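Local coordinates for protein putative phosphosugar isomerase (Silicibacter pomeroyi DSS-3, PDB 3FJ1) that is a putative phosphosugar isomerase built from two SIS domains, which probably binds phosphorylated sugars or related carbohydrate derivatives, at residues Asp14-Ala19 with Ala151-Phe156. Sequence-based numbering, arbitrary orientation. Where two conformers were deposited one is given.
Sequences DEIPEA and AATKTF
I16 of helix 8-41 and K154 in the first turn of helix 153-171 bring their backbones together, CA to CA 5.6 Å. In this two-SIS-domain protein, each half built on a parallel five-stranded sheet, the contact joins the long N-terminal helix to a helix that follows the outermost strand of the first sheet in this chain, 138-141, and illustrates how one lysine can serve apolar packing and charge pairing at once. The stem of K154 passes obliquely by I16, with K154 CG 4.0 Å from I16 CG1. Its CD also packs on E15 CB, with A19 CB a looser neighbour. The chain then bends at chi3 (-62°), which turns K154 NZ to E15 OE1, a salt bridge of 3.0 Å. The ammonium meets that oxygen on its anti side, 32° out of the carboxylate plane. NZ also donates to P146 O, and weakly to A144 O, so the ammonium of this buried lysine is probably stabilised by loop carbonyls as well as by the carboxylate of the partly exposed E15. An alanine in place of K154 would probably leave E15 without its charge partner, both loop carbonyls without this donor, and a gap beside I16 and A19. Beside the lysine stem, the side chains of I16 and T153 cross at about a right angle, while V314 and Y317 of helix 308-326 touch I16 and T153 respectively. I16 CD1 ends 3.6 Å from T153 OG1, with T153 CB only slightly farther off.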
loop_
_atom_site.group_PDB
_atom_site.type_symbol
_atom_site.label_atom_id
_atom_site.label_comp_id
_atom_site.label_asym_id
_atom_site.label_seq_id
_atom_site.Cartn_x
_atom_site.Cartn_y
_atom_site.Cartn_z
ATOM N N ASP A 14 -18.388 -16.109 15.701
ATOM C CA ASP A 14 -19.711 -16.084 16.333
ATOM C C ASP A 14 -19.780 -15.108 17.515
ATOM O O ASP A 14 -20.868 -14.782 17.996
ATOM C CB ASP A 14 -20.141 -17.479 16.738
ATOM C CG ASP A 14 -20.584 -18.301 15.553
ATOM O OD1 ASP A 14 -21.239 -17.729 14.661
ATOM O OD2 ASP A 14 -20.260 -19.503 15.497
ATOM N N GLU A 15 -18.622 -14.680 18.001
ATOM C CA GLU A 15 -18.566 -13.607 19.026
ATOM C C GLU A 15 -18.501 -12.195 18.448
ATOM O O GLU A 15 -18.606 -11.247 19.227
ATOM C CB GLU A 15 -17.324 -13.761 19.923
ATOM C CG GLU A 15 -17.292 -15.016 20.779
ATOM C CD GLU A 15 -15.934 -15.330 21.433
ATOM O OE1 GLU A 15 -14.902 -14.727 21.053
ATOM O OE2 GLU A 15 -15.900 -16.242 22.330
ATOM N N ILE A 16 -18.302 -12.040 17.119
ATOM C CA ILE A 16 -18.177 -10.702 16.522
ATOM C C ILE A 16 -19.385 -9.790 16.800
ATOM O O ILE A 16 -19.207 -8.662 17.253
ATOM C CB ILE A 16 -17.820 -10.732 14.999
ATOM C CG1 ILE A 16 -16.367 -11.167 14.766
ATOM C CG2 ILE A 16 -18.077 -9.343 14.310
ATOM C CD1 ILE A 16 -16.037 -11.541 13.298
ATOM N N PRO A 17 -20.618 -10.258 16.556
ATOM C CA PRO A 17 -21.749 -9.362 16.868
ATOM C C PRO A 17 -21.807 -8.828 18.330
ATOM O O PRO A 17 -22.033 -7.617 18.517
ATOM C CB PRO A 17 -22.971 -10.226 16.542
ATOM C CG PRO A 17 -22.469 -11.201 15.498
ATOM C CD PRO A 17 -21.073 -11.520 15.944
ATOM N N GLU A 18 -21.588 -9.684 19.345
ATOM C CA GLU A 18 -21.626 -9.241 20.735
ATOM C C GLU A 18 -20.429 -8.366 21.100
ATOM O O GLU A 18 -20.541 -7.496 21.960
ATOM C CB GLU A 18 -21.674 -10.432 21.706
ATOM C CG GLU A 18 -22.326 -10.083 23.037
ATOM C CD GLU A 18 -23.838 -9.912 22.912
ATOM O OE1 GLU A 18 -24.421 -10.612 22.060
ATOM O OE2 GLU A 18 -24.432 -9.091 23.651
ATOM N N ALA A 19 -19.283 -8.624 20.470
ATOM C CA ALA A 19 -18.089 -7.815 20.686
ATOM C C ALA A 19 -18.393 -6.387 20.232
ATOM O O ALA A 19 -18.099 -5.430 20.934
ATOM C CB ALA A 19 -16.897 -8.374 19.899
ATOM N N ALA A 151 -6.700 -15.709 12.784
ATOM C CA ALA A 151 -7.552 -14.891 11.891
ATOM C C ALA A 151 -7.798 -13.504 12.516
ATOM O O ALA A 151 -7.929 -12.514 11.782
ATOM C CB ALA A 151 -8.857 -15.589 11.631
ATOM N N ALA A 152 -7.859 -13.447 13.864
ATOM C CA ALA A 152 -8.025 -12.190 14.640
ATOM C C ALA A 152 -9.117 -11.318 14.039
ATOM O O ALA A 152 -8.912 -10.131 13.714
ATOM C CB ALA A 152 -6.697 -11.418 14.700
ATOM N N THR A 153 -10.274 -11.944 13.852
ATOM C CA THR A 153 -11.393 -11.343 13.167
ATOM C C THR A 153 -12.056 -10.247 14.019
ATOM O O THR A 153 -12.512 -9.194 13.514
ATOM C CB THR A 153 -12.427 -12.458 12.778
ATOM O OG1 THR A 153 -12.858 -13.153 13.959
ATOM C CG2 THR A 153 -11.820 -13.504 11.786
ATOM N N LYS A 154 -12.139 -10.490 15.318
ATOM C CA LYS A 154 -12.743 -9.519 16.207
ATOM C C LYS A 154 -11.960 -8.208 16.210
ATOM O O LYS A 154 -12.539 -7.121 16.213
ATOM C CB LYS A 154 -12.812 -10.070 17.630
ATOM C CG LYS A 154 -13.769 -11.207 17.775
ATOM C CD LYS A 154 -13.975 -11.605 19.255
ATOM C CE LYS A 154 -12.712 -12.092 19.972
ATOM N NZ LYS A 154 -13.051 -12.381 21.410
ATOM N N THR A 155 -10.645 -8.335 16.282
ATOM C CA THR A 155 -9.762 -7.181 16.278
ATOM C C THR A 155 -9.979 -6.343 15.019
ATOM O O THR A 155 -10.086 -5.124 15.097
ATOM C CB THR A 155 -8.290 -7.615 16.410
ATOM O OG1 THR A 155 -8.057 -8.074 17.751
ATOM C CG2 THR A 155 -7.345 -6.444 16.132
ATOM N N PHE A 156 -10.015 -6.983 13.847
ATOM C CA PHE A 156 -10.279 -6.208 12.616
ATOM C C PHE A 156 -11.629 -5.453 12.673
ATOM O O PHE A 156 -11.690 -4.239 12.453
ATOM C CB PHE A 156 -10.243 -7.095 11.375
ATOM C CG PHE A 156 -10.434 -6.313 10.115
ATOM C CD1 PHE A 156 -9.359 -5.735 9.489
ATOM C CD2 PHE A 156 -11.704 -6.038 9.630
ATOM C CE1 PHE A 156 -9.517 -4.980 8.347
ATOM C CE2 PHE A 156 -11.882 -5.264 8.460
ATOM C CZ PHE A 156 -10.766 -4.718 7.828
#